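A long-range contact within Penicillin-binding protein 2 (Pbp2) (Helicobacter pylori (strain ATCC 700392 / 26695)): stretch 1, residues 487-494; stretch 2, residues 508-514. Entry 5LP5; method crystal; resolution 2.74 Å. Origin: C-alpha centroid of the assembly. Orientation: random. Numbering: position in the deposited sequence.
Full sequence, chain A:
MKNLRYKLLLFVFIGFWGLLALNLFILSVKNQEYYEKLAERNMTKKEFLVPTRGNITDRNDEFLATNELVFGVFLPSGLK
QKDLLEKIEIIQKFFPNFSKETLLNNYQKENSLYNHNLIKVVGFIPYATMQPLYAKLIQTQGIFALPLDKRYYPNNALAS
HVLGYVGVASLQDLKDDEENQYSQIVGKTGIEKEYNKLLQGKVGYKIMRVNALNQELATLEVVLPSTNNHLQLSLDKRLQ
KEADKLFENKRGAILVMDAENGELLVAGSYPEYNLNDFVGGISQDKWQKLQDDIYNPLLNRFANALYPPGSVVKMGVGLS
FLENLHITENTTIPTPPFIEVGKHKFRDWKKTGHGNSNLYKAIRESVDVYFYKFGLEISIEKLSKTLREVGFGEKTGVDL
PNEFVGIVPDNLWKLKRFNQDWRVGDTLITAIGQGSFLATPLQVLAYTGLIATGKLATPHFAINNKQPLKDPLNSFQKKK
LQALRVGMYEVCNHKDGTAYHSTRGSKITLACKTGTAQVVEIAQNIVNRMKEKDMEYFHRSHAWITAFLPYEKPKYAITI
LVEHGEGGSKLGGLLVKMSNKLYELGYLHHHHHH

Stretch 1, residues 487-494: GMYEVCNH
Stretch 2 508-514: ITLACKT

Residues 487-493 form the last turns of a helix that begins earlier in the chain, with phi/psi near -60/-45 through Y489 and psi easing to -28 at E490 and -36 at V491 before C492 (-97/-25) and N493 (-118/-30) loosen the spiral and H494 (-79/145) leaves it. The second stretch enters extended through I508-L510 and becomes a strand at A511 that runs through T514 and onward. Helix and strand cross almost at right angles, 82° between their N-to-C directions, with axes approaching to 5.3 Å. So close a crossing brings backbone against backbone: the CA atoms of Y489 and A511 lie 4.1 Å apart, those of M488 and C512 4.8 Å.

The register is fixed by a hydrogen bond from C512 N to M488 O, 3.1 Å and nearly straight at 161°. M488 O also receives a weak bond from V491 N at 3.1 Å, so the strand amide docks on a carbonyl already used within the helix. M488 CA sits 3.1 Å from C512 O, a CA-H...O contact that gives this carbonyl a polarized C-H to face.

Covalent closure comes from the disulfide C492 SG-C512 SG, 2.1 Å long. Its chi3 of 139° is well wide of the usual 90° or so, and C492 chi1, -93°, lies between wells, while C512 holds a clean p rotamer (53°). V491, chi1 178° (t), covers the bridge from the preceding helical position, placing CG1 3.6 Å from C512 SG. C492 SG also lies 4.1 Å from L510 CB, where L510 is m,t.

N493 bonds both stretches at the helix end. With chi1 m (-64°) and chi2 -71°, its ND2 donates to L510 O at 2.7 Å and to Y489 O, also at 2.7 Å. One amide therefore ties the loop before the strand to the last helical turn.

M488 points toward the strand and adopts m,t,p (-66°, 180°, 71°). Its CB meets A511 CB at 4.1 Å; chi2 t carries the chain out, and chi3 p turns CE, which lies 4.3 Å from K513 CB. A511 CB lies 3.8 Å from Y489 N, against the helix backbone. Y489 has CA-to-CB pointing away, yet its t rotamer (176°, chi2 70°) brings the ring edge to T509, CE1 to CG2 3.6 Å; T509 is m (-49°). K513 (t,p,t,p) curls back so that NZ bonds T514 O at 2.9 Å.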

ATOM      1  N   GLY A 487      45.689  21.569  -5.451  1.00 50.56           N
ATOM      2  CA  GLY A 487      45.911  20.797  -6.658  1.00 52.76           C
ATOM      3  C   GLY A 487      44.596  20.504  -7.369  1.00 52.80           C
ATOM      4  O   GLY A 487      44.461  20.801  -8.563  1.00 50.75           O
ATOM      5  N   MET A 488      43.632  19.936  -6.635  1.00 51.59           N
ATOM      6  CA  MET A 488      42.313  19.614  -7.193  1.00 50.46           C
ATOM      7  C   MET A 488      41.670  20.891  -7.728  1.00 53.08           C
ATOM      8  O   MET A 488      41.070  20.890  -8.801  1.00 51.96           O
ATOM      9  CB  MET A 488      41.406  18.947  -6.145  1.00 48.45           C
ATOM     10  CG  MET A 488      41.866  17.561  -5.672  1.00 47.37           C
ATOM     11  SD  MET A 488      40.837  16.718  -4.434  1.00 45.90           S
ATOM     12  CE  MET A 488      39.465  16.358  -5.526  1.00 47.53           C
ATOM     13  N   TYR A 489      41.818  21.985  -6.983  1.00 58.22           N
ATOM     14  CA  TYR A 489      41.379  23.305  -7.440  1.00 61.09           C
ATOM     15  C   TYR A 489      41.951  23.632  -8.822  1.00 61.29           C
ATOM     16  O   TYR A 489      41.233  24.083  -9.723  1.00 58.20           O
ATOM     17  CB  TYR A 489      41.794  24.379  -6.428  1.00 64.38           C
ATOM     18  CG  TYR A 489      41.468  25.795  -6.867  1.00 71.59           C
ATOM     19  CD1 TYR A 489      40.153  26.247  -6.922  1.00 72.95           C
ATOM     20  CD2 TYR A 489      42.482  26.681  -7.228  1.00 75.91           C
ATOM     21  CE1 TYR A 489      39.868  27.537  -7.322  1.00 75.35           C
ATOM     22  CE2 TYR A 489      42.202  27.970  -7.637  1.00 75.62           C
ATOM     23  CZ  TYR A 489      40.898  28.393  -7.672  1.00 77.53           C
ATOM     24  OH  TYR A 489      40.618  29.673  -8.064  1.00 82.50           O
ATOM     25  N   GLU A 490      43.249  23.373  -8.978  1.00 62.92           N
ATOM     26  CA  GLU A 490      43.964  23.663 -10.216  1.00 62.83           C
ATOM     27  C   GLU A 490      43.535  22.765 -11.380  1.00 59.01           C
ATOM     28  O   GLU A 490      43.612  23.165 -12.528  1.00 59.40           O
ATOM     29  CB  GLU A 490      45.485  23.581  -9.990  1.00 65.29           C
ATOM     30  CG  GLU A 490      46.058  24.781  -9.247  1.00 66.98           C
ATOM     31  CD  GLU A 490      47.537  24.660  -8.908  1.00 68.20           C
ATOM     32  OE1 GLU A 490      48.214  23.702  -9.354  1.00 69.29           O
ATOM     33  OE2 GLU A 490      48.033  25.545  -8.180  1.00 67.75           O
ATOM     34  N   VAL A 491      43.075  21.559 -11.094  1.00 58.24           N
ATOM     35  CA  VAL A 491      42.650  20.649 -12.167  1.00 61.12           C
ATOM     36  C   VAL A 491      41.491  21.234 -12.957  1.00 60.76           C
ATOM     37  O   VAL A 491      41.404  21.060 -14.169  1.00 55.08           O
ATOM     38  CB  VAL A 491      42.232  19.262 -11.628  1.00 60.47           C
ATOM     39  CG1 VAL A 491      41.749  18.376 -12.762  1.00 62.59           C
ATOM     40  CG2 VAL A 491      43.397  18.586 -10.918  1.00 61.28           C
ATOM     41  N   CYS A 492      40.618  21.927 -12.233  1.00 66.70           N
ATOM     42  CA  CYS A 492      39.362  22.456 -12.748  1.00 70.25           C
ATOM     43  C   CYS A 492      39.494  23.921 -13.153  1.00 69.81           C
ATOM     44  O   CYS A 492      38.732  24.394 -13.997  1.00 70.50           O
ATOM     45  CB  CYS A 492      38.292  22.342 -11.663  1.00 71.19           C
ATOM     46  SG  CYS A 492      37.260  20.855 -11.650  1.00 95.00           S
ATOM     47  N   ASN A 493      40.447  24.631 -12.542  1.00 69.38           N
ATOM     48  CA  ASN A 493      40.516  26.099 -12.636  1.00 72.17           C
ATOM     49  C   ASN A 493      41.771  26.694 -13.291  1.00 72.86           C
ATOM     50  O   ASN A 493      41.710  27.774 -13.868  1.00 70.85           O
ATOM     51  CB  ASN A 493      40.351  26.699 -11.248  1.00 72.32           C
ATOM     52  CG  ASN A 493      38.993  26.410 -10.667  1.00 73.23           C
ATOM     53  OD1 ASN A 493      37.995  26.966 -11.114  1.00 71.05           O
ATOM     54  ND2 ASN A 493      38.944  25.519  -9.679  1.00 75.77           N
ATOM     55  N   HIS A 494      42.912  26.020 -13.176  1.00 74.88           N
ATOM     56  CA  HIS A 494      44.146  26.431 -13.866  1.00 73.77           C
ATOM     57  C   HIS A 494      44.060  25.991 -15.335  1.00 72.76           C
ATOM     58  O   HIS A 494      43.504  24.944 -15.642  1.00 73.15           O
ATOM     59  CB  HIS A 494      45.361  25.801 -13.178  1.00 76.28           C
ATOM     60  CG  HIS A 494      46.676  26.434 -13.537  1.00 80.11           C
ATOM     61  ND1 HIS A 494      47.291  26.249 -14.760  1.00 78.57           N
ATOM     62  CD2 HIS A 494      47.507  27.221 -12.813  1.00 80.92           C
ATOM     63  CE1 HIS A 494      48.428  26.918 -14.782  1.00 80.19           C
ATOM     64  NE2 HIS A 494      48.586  27.512 -13.614  1.00 81.93           N
ATOM     65  N   ILE A 508      29.434  27.825  -9.683  1.00 58.40           N
ATOM     66  CA  ILE A 508      30.187  27.799  -8.439  1.00 59.69           C
ATOM     67  C   ILE A 508      31.616  27.376  -8.745  1.00 57.66           C
ATOM     68  O   ILE A 508      31.896  26.801  -9.811  1.00 54.83           O
ATOM     69  CB  ILE A 508      29.587  26.752  -7.463  1.00 65.34           C
ATOM     70  CG1 ILE A 508      28.103  27.016  -7.205  1.00 67.75           C
ATOM     71  CG2 ILE A 508      30.335  26.722  -6.133  1.00 66.63           C
ATOM     72  CD1 ILE A 508      27.832  28.289  -6.435  1.00 70.47           C
ATOM     73  N   THR A 509      32.514  27.624  -7.793  1.00 54.33           N
ATOM     74  CA  THR A 509      33.888  27.149  -7.900  1.00 52.76           C
ATOM     75  C   THR A 509      34.018  25.688  -7.534  1.00 50.53           C
ATOM     76  O   THR A 509      33.570  25.264  -6.473  1.00 47.80           O
ATOM     77  CB  THR A 509      34.846  27.967  -7.038  1.00 52.08           C
ATOM     78  OG1 THR A 509      34.623  29.364  -7.275  1.00 55.08           O
ATOM     79  CG2 THR A 509      36.269  27.654  -7.406  1.00 50.79           C
ATOM     80  N   LEU A 510      34.661  24.947  -8.435  1.00 50.61           N
ATOM     81  CA  LEU A 510      34.827  23.513  -8.334  1.00 50.39           C
ATOM     82  C   LEU A 510      36.283  23.126  -8.075  1.00 52.39           C
ATOM     83  O   LEU A 510      37.209  23.855  -8.423  1.00 54.70           O
ATOM     84  CB  LEU A 510      34.362  22.855  -9.637  1.00 50.43           C
ATOM     85  CG  LEU A 510      32.859  22.791  -9.909  1.00 50.72           C
ATOM     86  CD1 LEU A 510      32.535  22.467 -11.355  1.00 49.95           C
ATOM     87  CD2 LEU A 510      32.220  21.752  -9.018  1.00 51.94           C
ATOM     88  N   ALA A 511      36.457  21.950  -7.473  1.00 53.46           N
ATOM     89  CA  ALA A 511      37.761  21.323  -7.269  1.00 53.85           C
ATOM     90  C   ALA A 511      37.607  19.821  -7.564  1.00 56.27           C
ATOM     91  O   ALA A 511      36.754  19.165  -6.982  1.00 58.93           O
ATOM     92  CB  ALA A 511      38.218  21.543  -5.838  1.00 51.86           C
ATOM     93  N   CYS A 512      38.432  19.284  -8.458  1.00 59.12           N
ATOM     94  CA  CYS A 512      38.243  17.928  -8.994  1.00 59.19           C
ATOM     95  C   CYS A 512      39.554  17.129  -9.118  1.00 56.92           C
ATOM     96  O   CYS A 512      40.647  17.618  -8.834  1.00 55.41           O
ATOM     97  CB  CYS A 512      37.567  18.017 -10.384  1.00 62.95           C
ATOM     98  SG  CYS A 512      38.425  19.129 -11.548  1.00 76.31           S
ATOM     99  N   LYS A 513      39.410  15.874  -9.518  1.00 54.66           N
ATOM    100  CA  LYS A 513      40.503  15.037 -10.007  1.00 53.26           C
ATOM    101  C   LYS A 513      39.905  14.062 -11.014  1.00 52.61           C
ATOM    102  O   LYS A 513      38.888  13.422 -10.752  1.00 53.37           O
ATOM    103  CB  LYS A 513      41.197  14.273  -8.877  1.00 52.82           C
ATOM    104  CG  LYS A 513      42.371  13.400  -9.330  1.00 56.32           C
ATOM    105  CD  LYS A 513      43.564  14.233  -9.785  1.00 61.03           C
ATOM    106  CE  LYS A 513      44.464  13.495 -10.764  1.00 64.54           C
ATOM    107  NZ  LYS A 513      43.942  13.496 -12.169  1.00 64.24           N
ATOM    108  N   THR A 514      40.518  13.963 -12.180  1.00 52.92           N
ATOM    109  CA  THR A 514      40.059  13.015 -13.186  1.00 52.29           C
ATOM    110  C   THR A 514      40.783  11.685 -13.006  1.00 54.23           C
ATOM    111  O   THR A 514      41.757  11.591 -12.237  1.00 54.06           O
ATOM    112  CB  THR A 514      40.318  13.540 -14.606  1.00 51.42           C
ATOM    113  OG1 THR A 514      41.655  14.057 -14.681  1.00 51.96           O
ATOM    114  CG2 THR A 514      39.322  14.635 -14.953  1.00 49.75           C
TER